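Local coordinates for protein serine protease MT3772 (PDB 3K6Y) that acts as the trypsin-like protease domain of a membrane-associated serine endopeptidase, probably required by Mycobacterium tuberculosis to withstand oxidative and acid stress, at residues A[63-68]-A[118-123]; A[69-74]-A[105-110]; A[147-152]-A[172-177]; A[128-133]-A[188-193]; A[50-55]-A[79-84]. One frame throughout, in Å; residues are numbered along the deposited sequence.

The chain folds into two six-stranded antiparallel barrels, as in chymotrypsin-like proteases. Contacts 2 and 5 belong to the first barrel, centres about 15 Å apart: contact 2 pairs strands 69-72 and 105-109, and contact 5 joins 44-51 and 82-87 at the seam. Contact 1 sets strand 56-66 against the connection to the second barrel and touches contacts 2 and 4. Along the chain contact 5 interleaves with contacts 1 and 2, and contact 2 falls within the span of contact 1. Contacts 3 and 4, centres about 11 Å apart, follow in the second barrel, 3 within the span of 4. The predicted catalytic H75 and D104 come from the first half and S183 from the second.

Contact 1 of 5, residues A[63-68]-A[118-123]; sequences FVISPD and LVFAAE
The ring of F63 meets the ring of F120 at its edge: F120 CZ lies close to the plane of the F63 ring, 3.9 Å from F63 CE1. The two side chains cross at about a right angle, while L118 CD1 comes to F63 obliquely and touches CB rather than the ring, at 4.1 Å. F120 in turn receives two oblique neighbours, F63 CE1 and the methyl I65 CG2, the latter 3.9 Å from F120 CE1. F63 CB points toward the 118-123 segment, and CG stands between the backbone N and the carbonyl carbon (chi1 57°). Flat, wide phenylalanines suit this place because each can touch several elements at once: F63 also packs on M71 and on V197 of strand 194-201, and F120 reaches M71 and the helix 214-218.

The backbones are tied more sparingly. L118 N donates to V64 O over 2.9 Å in a nearly straight bond, 176° at the hydrogen. One residue further on the chains have spread, and a water fills the role of a direct bond, donating to I65 O and to L118 O, each at 2.8 Å. The chain turns a corner at I65, consistent with this parting. L118 adds a single methyl contact, and leucine's apolar branch also suits V194 and S43 beside it.

The contact belongs to the two-barrel, chymotrypsin-like fold: the end of strand 56-66 is met by the connection between strands 105-109 and 130-135, which carries the chain across to the second barrel.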
# COMPACT_ATOMS: atom_id res chain seq x y z
N PHE A 63 -11.61 1.20 -17.98
CA PHE A 63 -11.77 1.46 -19.40
C PHE A 63 -10.41 1.48 -20.08
O PHE A 63 -9.39 1.78 -19.45
CB PHE A 63 -12.59 2.74 -19.68
CG PHE A 63 -12.00 3.97 -19.06
CD1 PHE A 63 -11.23 4.86 -19.81
CD2 PHE A 63 -12.21 4.25 -17.71
CE1 PHE A 63 -10.66 5.99 -19.21
CE2 PHE A 63 -11.65 5.37 -17.11
CZ PHE A 63 -10.88 6.25 -17.86
N VAL A 64 -10.41 1.16 -21.37
CA VAL A 64 -9.17 1.09 -22.12
C VAL A 64 -8.67 2.50 -22.42
O VAL A 64 -9.39 3.33 -23.01
CB VAL A 64 -9.37 0.29 -23.42
CG1 VAL A 64 -8.05 0.16 -24.15
CG2 VAL A 64 -9.95 -1.08 -23.12
N ILE A 65 -7.43 2.79 -22.01
CA ILE A 65 -6.83 4.10 -22.26
C ILE A 65 -5.77 4.09 -23.37
O ILE A 65 -5.42 5.14 -23.89
CB ILE A 65 -6.23 4.70 -20.97
CG1 ILE A 65 -5.29 3.71 -20.25
CG2 ILE A 65 -7.35 5.21 -20.07
CD1 ILE A 65 -4.42 4.33 -19.17
N SER A 66 -5.27 2.91 -23.70
CA SER A 66 -4.28 2.75 -24.76
C SER A 66 -4.28 1.22 -24.99
O SER A 66 -4.71 0.47 -24.11
CB SER A 66 -2.93 3.26 -24.28
OG SER A 66 -2.00 3.40 -25.34
N PRO A 67 -3.79 0.73 -26.14
CA PRO A 67 -3.82 -0.74 -26.28
C PRO A 67 -3.21 -1.49 -25.09
O PRO A 67 -2.12 -1.11 -24.61
CB PRO A 67 -3.05 -0.97 -27.59
CG PRO A 67 -3.39 0.29 -28.39
CD PRO A 67 -3.34 1.42 -27.36
N ASP A 68 -3.92 -2.49 -24.58
CA ASP A 68 -3.40 -3.29 -23.47
C ASP A 68 -3.19 -2.51 -22.18
O ASP A 68 -2.44 -2.96 -21.30
CB ASP A 68 -2.16 -4.07 -23.86
CG ASP A 68 -2.42 -5.12 -24.92
OD1 ASP A 68 -3.56 -5.28 -25.37
OD2 ASP A 68 -1.44 -5.81 -25.26
N LEU A 118 -10.29 4.53 -25.48
CA LEU A 118 -11.09 5.74 -25.48
C LEU A 118 -10.17 6.93 -25.34
O LEU A 118 -9.09 6.81 -24.77
CB LEU A 118 -12.08 5.74 -24.31
CG LEU A 118 -13.02 4.53 -24.30
CD1 LEU A 118 -13.94 4.63 -23.11
CD2 LEU A 118 -13.82 4.42 -25.59
N VAL A 119 -10.59 8.09 -25.85
CA VAL A 119 -9.78 9.30 -25.76
C VAL A 119 -10.34 10.17 -24.67
O VAL A 119 -11.57 10.27 -24.51
CB VAL A 119 -9.79 10.09 -27.11
CG1 VAL A 119 -8.72 11.16 -27.13
CG2 VAL A 119 -9.56 9.15 -28.27
N PHE A 120 -9.44 10.78 -23.90
CA PHE A 120 -9.82 11.81 -22.93
C PHE A 120 -10.24 13.07 -23.66
O PHE A 120 -9.56 13.51 -24.61
CB PHE A 120 -8.67 12.11 -21.96
CG PHE A 120 -8.47 11.03 -20.94
CD1 PHE A 120 -7.38 10.17 -21.03
CD2 PHE A 120 -9.39 10.86 -19.89
CE1 PHE A 120 -7.19 9.15 -20.12
CE2 PHE A 120 -9.21 9.84 -18.97
CZ PHE A 120 -8.10 8.99 -19.07
N ALA A 121 -11.35 13.65 -23.24
CA ALA A 121 -11.82 14.93 -23.79
C ALA A 121 -10.82 16.04 -23.53
O ALA A 121 -10.28 16.14 -22.43
CB ALA A 121 -13.17 15.30 -23.21
N ALA A 122 -10.59 16.86 -24.55
CA ALA A 122 -9.60 17.93 -24.51
C ALA A 122 -10.01 19.13 -23.65
O ALA A 122 -9.14 19.82 -23.13
CB ALA A 122 -9.27 18.40 -25.93
N GLU A 123 -11.31 19.36 -23.50
CA GLU A 123 -11.81 20.51 -22.72
C GLU A 123 -12.78 20.09 -21.62
O GLU A 123 -13.47 19.07 -21.75
CB GLU A 123 -12.48 21.55 -23.63
CG GLU A 123 -11.53 22.32 -24.57
CD GLU A 123 -10.37 23.02 -23.85
OE1 GLU A 123 -10.61 23.74 -22.85
OE2 GLU A 123 -9.22 22.86 -24.31
O HOH W 1 -6.87 7.44 -23.16

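Contact 2 of 5, residues A[69-74]-A[105-110]; sequences RVMTNA and VAILAV
M71 sends CG anti to its backbone N (chi1 -180°), V105 does the same with CG1 (chi1 173°), and the two atoms meet at 3.8 Å. Beyond CG, the methionine bends at its last torsion (chi3 -74°), which brings CE back to 3.9 Å from the same V105 CG1; a flexible thioether can wrap a methyl in this way. R69 bends one bond earlier, at chi2, and CD lands 4.0 Å from I107 CG2. Its guanidinium then lies with one face over A109 CB, displaced toward the rim, with NH1 3.4 Å from that methyl. The small alanine lets the flat group come down close to the strand, while R69 NE bonds to I224 O.

Four backbone hydrogen bonds join the antiparallel strands, two in the V70-L108 pair and two in T72-A106, the shortest being L108 N to V70 O at 2.8 Å. V70 CB touches L108 CB at 4.2 Å. V70 CG2 meets V110 CG2 at 4.0 Å. A74 touches D104, the predicted catalytic aspartate.

V70, T72 and L108 reach V45 and I47 of strand 44-51, not a neighbour of either strand in the sheet, and thus face the interior of the first barrel. M71 and N73 instead touch strand 194-201 of the second barrel. Strand 69-72 lies between 56-66, to which T72 OG1 bonds through T61 O, and 105-109, whose other neighbour is 90-100.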
# COMPACT_ATOMS: atom_id res chain seq x y z
N ARG A 69 -3.90 -1.38 -22.02
CA ARG A 69 -3.82 -0.57 -20.80
C ARG A 69 -5.20 -0.13 -20.38
O ARG A 69 -5.96 0.42 -21.18
CB ARG A 69 -2.93 0.66 -21.00
CG ARG A 69 -1.44 0.39 -21.21
CD ARG A 69 -0.83 -0.09 -19.90
NE ARG A 69 0.61 -0.33 -19.93
CZ ARG A 69 1.18 -1.46 -20.33
NH1 ARG A 69 0.43 -2.43 -20.85
NH2 ARG A 69 2.49 -1.60 -20.23
N VAL A 70 -5.53 -0.40 -19.11
CA VAL A 70 -6.84 -0.10 -18.56
C VAL A 70 -6.68 0.83 -17.34
O VAL A 70 -5.81 0.60 -16.49
CB VAL A 70 -7.54 -1.40 -18.14
CG1 VAL A 70 -8.75 -1.14 -17.25
CG2 VAL A 70 -7.98 -2.15 -19.38
N MET A 71 -7.50 1.88 -17.27
CA MET A 71 -7.53 2.74 -16.10
C MET A 71 -8.74 2.34 -15.22
O MET A 71 -9.83 2.02 -15.75
CB MET A 71 -7.63 4.23 -16.49
CG MET A 71 -7.66 5.13 -15.26
SD MET A 71 -7.49 6.89 -15.69
CE MET A 71 -5.75 7.02 -16.12
N THR A 72 -8.53 2.40 -13.91
CA THR A 72 -9.60 2.22 -12.93
C THR A 72 -9.24 3.04 -11.70
O THR A 72 -8.24 3.76 -11.71
CB THR A 72 -9.81 0.72 -12.60
OG1 THR A 72 -10.97 0.55 -11.77
CG2 THR A 72 -8.60 0.08 -11.91
N ASN A 73 -10.06 2.98 -10.65
CA ASN A 73 -9.66 3.60 -9.39
C ASN A 73 -8.72 2.71 -8.61
O ASN A 73 -8.82 1.48 -8.69
CB ASN A 73 -10.87 3.92 -8.51
CG ASN A 73 -11.74 5.04 -9.06
OD1 ASN A 73 -12.95 4.89 -9.15
ND2 ASN A 73 -11.13 6.19 -9.36
N ALA A 74 -7.85 3.32 -7.80
CA ALA A 74 -7.02 2.53 -6.91
C ALA A 74 -7.88 1.68 -5.97
O ALA A 74 -7.56 0.53 -5.71
CB ALA A 74 -6.07 3.41 -6.13
N VAL A 105 -6.18 6.32 -8.53
CA VAL A 105 -6.16 5.77 -9.89
C VAL A 105 -5.17 4.62 -9.94
O VAL A 105 -4.12 4.69 -9.31
CB VAL A 105 -5.73 6.84 -10.92
CG1 VAL A 105 -5.53 6.22 -12.33
CG2 VAL A 105 -6.76 7.94 -10.99
N ALA A 106 -5.54 3.58 -10.67
CA ALA A 106 -4.62 2.50 -11.00
C ALA A 106 -4.61 2.30 -12.50
O ALA A 106 -5.64 2.50 -13.17
CB ALA A 106 -5.01 1.18 -10.28
N ILE A 107 -3.46 1.89 -13.02
CA ILE A 107 -3.37 1.48 -14.43
C ILE A 107 -2.97 0.02 -14.45
O ILE A 107 -2.04 -0.39 -13.73
CB ILE A 107 -2.36 2.35 -15.23
CG1 ILE A 107 -2.84 3.81 -15.25
CG2 ILE A 107 -2.20 1.80 -16.66
CD1 ILE A 107 -1.86 4.80 -15.92
N LEU A 108 -3.71 -0.73 -15.26
CA LEU A 108 -3.48 -2.15 -15.43
C LEU A 108 -2.88 -2.43 -16.77
O LEU A 108 -3.35 -1.91 -17.79
CB LEU A 108 -4.82 -2.91 -15.33
CG LEU A 108 -5.67 -2.58 -14.12
CD1 LEU A 108 -6.96 -3.36 -14.17
CD2 LEU A 108 -4.98 -2.86 -12.80
N ALA A 109 -1.87 -3.31 -16.78
CA ALA A 109 -1.35 -3.88 -18.02
C ALA A 109 -2.12 -5.15 -18.32
O ALA A 109 -2.22 -6.05 -17.46
CB ALA A 109 0.15 -4.18 -17.90
N VAL A 110 -2.70 -5.24 -19.51
CA VAL A 110 -3.63 -6.33 -19.85
C VAL A 110 -3.26 -6.83 -21.24
O VAL A 110 -3.79 -6.36 -22.25
CB VAL A 110 -5.09 -5.86 -19.84
CG1 VAL A 110 -6.04 -7.06 -19.93
CG2 VAL A 110 -5.40 -5.04 -18.56

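Contact 3 of 5, residues A[147-152]-A[172-177]; sequences ARIREA and YTIRAD
Strands 147-152 and 172-175 run antiparallel, with the register shifting by one where R150 and E151 both face T173, a classic beta bulge in which T173 O takes a 2.8 Å bond from R150 N and a weak one from E151 N. At the extra residue the CB of R150 points toward the partner strand. Extended from CG to NE, the side chain lays one guanidinium face over R175 CB, offset toward the rim, with NH2 3.5 Å from R175 CG. The two guanidinium planes are 9° apart, and R150 NH2 stands 4.5 Å from R175 NE. E207 probably offsets this meeting of like charges: its carboxylate forms a salt bridge with R175 NE and its backbone carbonyl accepts from R150 NH2. R150 NH1 bonds to I22 O, and R175 NH1 to V24 O.

T173 OG1, held between its backbone N and carbonyl carbon (chi1 53°), lies 3.3 Å from R150 CB and shares a water with E151 OE1, 2.8 Å from OG1. On the face carrying I149, I174 and Y172, I149 CD1 sits over one face of the Y172 ring, toward its rim and 4.2 Å from CG, and also meets I174 CG2 at 4.0 Å. Isoleucine methyls suit a flat ring, while Y172 OH is engaged by A125 N. A147 CB and A176 CB meet at 3.7 Å, alanines permitting close backbones.

This is a bulged beta hairpin, strands 143-157 and 167-175, in the second barrel of the trypsin-like fold.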
# COMPACT_ATOMS: atom_id res chain seq x y z
N ALA A 147 -26.74 10.92 -16.71
CA ALA A 147 -26.17 11.86 -15.77
C ALA A 147 -26.19 13.26 -16.33
O ALA A 147 -26.41 13.46 -17.52
CB ALA A 147 -24.73 11.44 -15.37
N ARG A 148 -25.97 14.24 -15.46
CA ARG A 148 -25.89 15.63 -15.84
C ARG A 148 -24.80 16.30 -15.03
O ARG A 148 -24.74 16.11 -13.81
CB ARG A 148 -27.25 16.34 -15.67
CG ARG A 148 -27.25 17.73 -16.26
CD ARG A 148 -28.62 18.47 -16.21
NE ARG A 148 -29.71 17.67 -16.78
CZ ARG A 148 -29.96 17.54 -18.08
NH1 ARG A 148 -29.21 18.16 -18.99
NH2 ARG A 148 -30.97 16.78 -18.47
N ILE A 149 -23.95 17.08 -15.67
CA ILE A 149 -22.89 17.79 -14.97
C ILE A 149 -23.50 18.84 -14.04
O ILE A 149 -24.36 19.63 -14.47
CB ILE A 149 -21.91 18.51 -15.94
CG1 ILE A 149 -21.20 17.51 -16.86
CG2 ILE A 149 -20.90 19.36 -15.18
CD1 ILE A 149 -20.18 16.58 -16.14
N ARG A 150 -23.04 18.87 -12.79
CA ARG A 150 -23.36 20.00 -11.90
C ARG A 150 -22.27 21.06 -11.97
O ARG A 150 -22.56 22.20 -12.29
CB ARG A 150 -23.55 19.54 -10.45
CG ARG A 150 -24.68 18.57 -10.22
CD ARG A 150 -24.77 18.30 -8.73
NE ARG A 150 -25.72 17.26 -8.38
CZ ARG A 150 -27.03 17.44 -8.25
NH1 ARG A 150 -27.57 18.63 -8.49
NH2 ARG A 150 -27.81 16.44 -7.89
N GLU A 151 -21.03 20.70 -11.66
CA GLU A 151 -19.97 21.68 -11.49
C GLU A 151 -18.61 21.00 -11.46
O GLU A 151 -18.51 19.88 -10.97
CB GLU A 151 -20.20 22.39 -10.14
CG GLU A 151 -19.38 23.63 -9.87
CD GLU A 151 -19.66 24.22 -8.49
OE1 GLU A 151 -20.29 23.54 -7.63
OE2 GLU A 151 -19.24 25.37 -8.25
N ALA A 152 -17.59 21.67 -11.97
CA ALA A 152 -16.19 21.29 -11.70
C ALA A 152 -15.77 21.99 -10.41
O ALA A 152 -15.92 23.21 -10.29
CB ALA A 152 -15.29 21.70 -12.85
N TYR A 172 -15.64 16.50 -10.97
CA TYR A 172 -16.99 16.95 -11.27
C TYR A 172 -17.94 16.39 -10.23
O TYR A 172 -17.84 15.22 -9.84
CB TYR A 172 -17.48 16.44 -12.62
CG TYR A 172 -16.72 16.94 -13.82
CD1 TYR A 172 -16.84 18.27 -14.25
CD2 TYR A 172 -15.93 16.08 -14.57
CE1 TYR A 172 -16.17 18.72 -15.37
CE2 TYR A 172 -15.25 16.53 -15.70
CZ TYR A 172 -15.37 17.84 -16.10
OH TYR A 172 -14.71 18.30 -17.20
N THR A 173 -18.88 17.23 -9.82
CA THR A 173 -20.10 16.71 -9.24
C THR A 173 -21.12 16.53 -10.34
O THR A 173 -21.20 17.37 -11.25
CB THR A 173 -20.66 17.62 -8.15
OG1 THR A 173 -20.79 18.94 -8.68
CG2 THR A 173 -19.70 17.65 -6.97
N ILE A 174 -21.88 15.44 -10.28
CA ILE A 174 -22.87 15.13 -11.31
C ILE A 174 -24.18 14.82 -10.60
O ILE A 174 -24.20 14.43 -9.42
CB ILE A 174 -22.43 13.95 -12.23
CG1 ILE A 174 -22.29 12.65 -11.44
CG2 ILE A 174 -21.16 14.32 -12.98
CD1 ILE A 174 -21.96 11.45 -12.31
N ARG A 175 -25.28 15.04 -11.33
CA ARG A 175 -26.55 14.53 -10.90
C ARG A 175 -26.72 13.16 -11.56
O ARG A 175 -26.76 13.07 -12.80
CB ARG A 175 -27.69 15.48 -11.30
CG ARG A 175 -29.00 14.97 -10.80
CD ARG A 175 -30.12 15.95 -10.94
NE ARG A 175 -31.34 15.33 -10.44
CZ ARG A 175 -32.50 15.95 -10.25
NH1 ARG A 175 -32.62 17.24 -10.55
NH2 ARG A 175 -33.52 15.26 -9.78
N ALA A 176 -26.76 12.11 -10.75
CA ALA A 176 -26.88 10.73 -11.23
C ALA A 176 -27.10 9.80 -10.05
O ALA A 176 -26.78 10.15 -8.92
CB ALA A 176 -25.60 10.30 -11.94
N ASP A 177 -27.59 8.60 -10.34
CA ASP A 177 -27.66 7.54 -9.35
C ASP A 177 -26.49 6.59 -9.57
O ASP A 177 -26.63 5.59 -10.29
CB ASP A 177 -28.99 6.78 -9.45
CG ASP A 177 -29.12 5.68 -8.40
O HOH W 2 -21.47 21.03 -6.94

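Contact 4 of 5, residues A[128-133]-A[188-193]; sequences GADVVV and IDLNGQ
Backbone hydrogen bonds between V132 and I188 join the segments: V132 N donates to I188 O at 3.0 Å, and I188 N returns a bond to V132 O at 2.9 Å, making one antiparallel hydrogen-bonded pair. Past it the chains diverge, and a water takes over, donating to D130 O at 2.7 Å and accepting a weak bond from L190 N.

Apolar contacts are modest. I188 puts CG1 between its backbone N and carbonyl carbon (chi1 60°), where it meets V132 CB at 4.0 Å. L190 lies alongside the outer part of the strand, CD1 touching D130 CB at 4.0 Å and CD2 approaching V132 CG2. The carboxylate of D130 turns elsewhere, to a salt bridge with R148.

Within the turn, D189 OD2 accepts from Q193 N at 3.0 Å, met from above the carboxylate plane, and weakly from N191 N; an aspartate can thus brace the loop it opens. G192 has a positive phi of 81°, a value glycine adopts readily.

A type I turn from D189 to G192 with a G1 bulge links strands 186-188 and 194-201, while the V132-I188 pair closes the second barrel between the end strands of its sheet, 130-135 and 186-188, as in chymotrypsin-like proteases.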
# COMPACT_ATOMS: atom_id res chain seq x y z
N GLY A 128 -24.77 21.47 -16.48
CA GLY A 128 -25.97 21.09 -17.22
C GLY A 128 -25.80 20.15 -18.40
O GLY A 128 -26.79 19.69 -18.96
N ALA A 129 -24.55 19.84 -18.76
CA ALA A 129 -24.27 18.96 -19.91
C ALA A 129 -24.80 17.54 -19.70
O ALA A 129 -24.70 16.99 -18.59
CB ALA A 129 -22.78 18.92 -20.20
N ASP A 130 -25.38 16.97 -20.76
CA ASP A 130 -25.77 15.55 -20.79
C ASP A 130 -24.50 14.70 -20.86
O ASP A 130 -23.66 14.87 -21.74
CB ASP A 130 -26.58 15.20 -22.05
CG ASP A 130 -27.98 15.78 -22.07
OD1 ASP A 130 -28.65 15.91 -21.03
OD2 ASP A 130 -28.45 16.09 -23.19
N VAL A 131 -24.38 13.78 -19.91
CA VAL A 131 -23.23 12.88 -19.83
C VAL A 131 -23.73 11.50 -19.38
O VAL A 131 -24.89 11.36 -18.96
CB VAL A 131 -22.14 13.45 -18.87
CG1 VAL A 131 -21.46 14.69 -19.50
CG2 VAL A 131 -22.75 13.80 -17.50
N VAL A 132 -22.88 10.48 -19.49
CA VAL A 132 -23.31 9.13 -19.18
C VAL A 132 -22.24 8.43 -18.34
O VAL A 132 -21.06 8.46 -18.67
CB VAL A 132 -23.62 8.28 -20.43
CG1 VAL A 132 -24.48 7.11 -20.06
CG2 VAL A 132 -24.30 9.12 -21.54
N VAL A 133 -22.68 7.81 -17.25
CA VAL A 133 -21.82 6.96 -16.43
C VAL A 133 -21.91 5.54 -16.99
O VAL A 133 -23.01 5.01 -17.16
CB VAL A 133 -22.30 6.98 -14.95
CG1 VAL A 133 -21.67 5.84 -14.11
CG2 VAL A 133 -22.03 8.34 -14.34
N ILE A 188 -18.70 9.69 -19.76
CA ILE A 188 -18.49 10.09 -21.15
C ILE A 188 -19.40 11.21 -21.56
O ILE A 188 -20.51 11.38 -21.03
CB ILE A 188 -18.61 8.92 -22.14
CG1 ILE A 188 -20.00 8.27 -22.08
CG2 ILE A 188 -17.50 7.89 -21.92
CD1 ILE A 188 -20.43 7.61 -23.41
N ASP A 189 -18.92 12.00 -22.51
CA ASP A 189 -19.76 12.99 -23.17
C ASP A 189 -20.45 12.34 -24.37
O ASP A 189 -20.25 11.16 -24.66
CB ASP A 189 -18.96 14.25 -23.55
CG ASP A 189 -17.88 14.00 -24.59
OD1 ASP A 189 -16.97 14.87 -24.67
OD2 ASP A 189 -17.92 13.01 -25.35
N LEU A 190 -21.26 13.11 -25.08
CA LEU A 190 -22.06 12.53 -26.15
C LEU A 190 -21.25 12.26 -27.41
O LEU A 190 -21.76 11.65 -28.35
CB LEU A 190 -23.27 13.41 -26.45
CG LEU A 190 -24.27 13.47 -25.29
CD1 LEU A 190 -25.59 14.08 -25.72
CD2 LEU A 190 -24.51 12.10 -24.66
N ASN A 191 -19.99 12.71 -27.40
CA ASN A 191 -19.00 12.39 -28.42
C ASN A 191 -18.28 11.08 -28.13
O ASN A 191 -17.46 10.63 -28.92
CB ASN A 191 -17.96 13.51 -28.49
CG ASN A 191 -18.51 14.80 -29.02
OD1 ASN A 191 -19.33 14.81 -29.93
ND2 ASN A 191 -18.06 15.90 -28.46
N GLY A 192 -18.55 10.46 -26.98
CA GLY A 192 -17.89 9.21 -26.65
C GLY A 192 -16.49 9.39 -26.09
O GLY A 192 -15.73 8.43 -26.04
N GLN A 193 -16.15 10.61 -25.69
CA GLN A 193 -14.86 10.87 -25.08
C GLN A 193 -15.00 10.87 -23.57
O GLN A 193 -16.08 11.13 -23.02
CB GLN A 193 -14.28 12.19 -25.58
CG GLN A 193 -14.09 12.18 -27.11
CD GLN A 193 -13.12 13.23 -27.61
OE1 GLN A 193 -13.15 14.38 -27.18
NE2 GLN A 193 -12.24 12.83 -28.53
O HOH W 3 -21.86 16.07 -23.36

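Contact 5 of 5, residues A[50-55]-A[79-84]; sequences LAPRCQ and GSNNVT
R53 NH1 is gripped by two acceptors: a water at 2.9 Å, which in turn donates to S80 O, and the carbonyl of G233. That water lies in the guanidinium plane at its edge. Over one face sits G79 CA, 3.5 Å from NH1; the arginine chain bends at chi3 (-73°), the torsion that ends on NE. Arginine suits the spot because its long chain can pass beside G79 and still offer several donors; NH2 forms a salt bridge with D163 of the second subunit. A second water joins R53 N to G79 O, 2.7 Å from the carbonyl.

Glycine fits at 79 for two reasons: its phi is positive, and C54 SG lies 3.8 Å from its CA, leaving no room for a side chain. C54 SG is joined in a disulfide to C235, tying the C-terminal part of the chain to this corner.

Strands 44-51 and 82-87 are the two ends of the first barrel's sheet, and here they meet to close it. N81 and N82 both face L50, fitting a classic beta bulge: N81 N donates to L50 O at 2.9 Å, and L50 N to N82 O at the same length. L50 and N82 lie side by side pointing the same way, L50 CD1 4.0 Å from N82 CB. S80 CB packs close to L50 O, at 3.2 Å, while S80 OG bonds to V77 O. P52 begins a short 3-10 turn, where C54 N reaches back to A51 O.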
# COMPACT_ATOMS: atom_id res chain seq x y z
N LEU A 50 -9.47 -10.32 -6.38
CA LEU A 50 -9.51 -11.20 -5.20
C LEU A 50 -8.69 -10.53 -4.13
O LEU A 50 -7.52 -10.18 -4.36
CB LEU A 50 -8.93 -12.57 -5.53
CG LEU A 50 -9.54 -13.26 -6.74
CD1 LEU A 50 -8.91 -14.62 -6.92
CD2 LEU A 50 -11.07 -13.37 -6.61
N ALA A 51 -9.28 -10.35 -2.96
CA ALA A 51 -8.62 -9.65 -1.87
C ALA A 51 -8.75 -10.44 -0.57
O ALA A 51 -9.41 -10.00 0.38
CB ALA A 51 -9.16 -8.23 -1.73
N PRO A 52 -8.08 -11.60 -0.52
CA PRO A 52 -8.14 -12.38 0.73
C PRO A 52 -7.62 -11.62 1.96
O PRO A 52 -8.11 -11.87 3.06
CB PRO A 52 -7.28 -13.62 0.41
CG PRO A 52 -6.41 -13.23 -0.77
CD PRO A 52 -7.30 -12.28 -1.56
N ARG A 53 -6.69 -10.67 1.79
CA ARG A 53 -6.22 -9.91 2.94
C ARG A 53 -7.38 -9.11 3.55
O ARG A 53 -7.38 -8.79 4.74
CB ARG A 53 -5.12 -8.95 2.51
CG ARG A 53 -3.71 -9.43 2.68
CD ARG A 53 -2.75 -8.24 2.72
NE ARG A 53 -2.58 -7.62 1.40
CZ ARG A 53 -2.53 -6.30 1.18
NH1 ARG A 53 -2.33 -5.87 -0.05
NH2 ARG A 53 -2.70 -5.42 2.16
N CYS A 54 -8.36 -8.78 2.71
CA CYS A 54 -9.47 -7.94 3.10
C CYS A 54 -10.73 -8.76 3.32
O CYS A 54 -11.78 -8.21 3.60
CB CYS A 54 -9.76 -6.91 1.98
SG CYS A 54 -8.30 -6.08 1.32
N GLN A 55 -10.61 -10.08 3.14
CA GLN A 55 -11.75 -11.01 3.22
C GLN A 55 -12.88 -10.59 2.28
O GLN A 55 -14.06 -10.62 2.63
CB GLN A 55 -12.24 -11.19 4.67
CG GLN A 55 -11.14 -11.70 5.59
CD GLN A 55 -11.51 -11.78 7.05
OE1 GLN A 55 -12.43 -11.11 7.50
NE2 GLN A 55 -10.73 -12.55 7.79
N GLY A 79 -5.63 -3.63 -1.80
CA GLY A 79 -5.54 -4.78 -0.93
C GLY A 79 -5.62 -6.12 -1.62
O GLY A 79 -5.51 -7.14 -0.97
N SER A 80 -5.82 -6.12 -2.94
CA SER A 80 -6.01 -7.36 -3.66
C SER A 80 -4.70 -8.04 -3.99
O SER A 80 -3.63 -7.42 -3.98
CB SER A 80 -6.74 -7.10 -4.97
OG SER A 80 -5.96 -6.38 -5.92
N ASN A 81 -4.78 -9.32 -4.36
CA ASN A 81 -3.60 -10.01 -4.86
C ASN A 81 -3.81 -10.69 -6.21
O ASN A 81 -2.90 -11.37 -6.69
CB ASN A 81 -3.00 -10.98 -3.84
CG ASN A 81 -3.86 -12.19 -3.61
OD1 ASN A 81 -4.98 -12.29 -4.13
ND2 ASN A 81 -3.33 -13.13 -2.83
N ASN A 82 -4.96 -10.46 -6.83
CA ASN A 82 -5.22 -10.99 -8.16
C ASN A 82 -6.26 -10.11 -8.81
O ASN A 82 -7.29 -9.83 -8.19
CB ASN A 82 -5.72 -12.44 -8.09
CG ASN A 82 -5.90 -13.05 -9.45
OD1 ASN A 82 -7.01 -13.07 -9.98
ND2 ASN A 82 -4.80 -13.49 -10.04
N VAL A 83 -6.01 -9.66 -10.05
CA VAL A 83 -6.94 -8.76 -10.74
C VAL A 83 -7.23 -9.35 -12.11
O VAL A 83 -6.31 -9.70 -12.83
CB VAL A 83 -6.34 -7.36 -10.88
CG1 VAL A 83 -7.29 -6.43 -11.66
CG2 VAL A 83 -6.00 -6.75 -9.53
N THR A 84 -8.51 -9.50 -12.43
CA THR A 84 -8.93 -9.99 -13.74
C THR A 84 -9.78 -8.91 -14.40
O THR A 84 -10.62 -8.27 -13.76
CB THR A 84 -9.76 -11.28 -13.60
OG1 THR A 84 -8.96 -12.25 -12.90
CG2 THR A 84 -10.12 -11.86 -14.97
O HOH W 4 -5.39 -9.82 -0.72
O HOH W 5 -1.53 -7.69 -2.18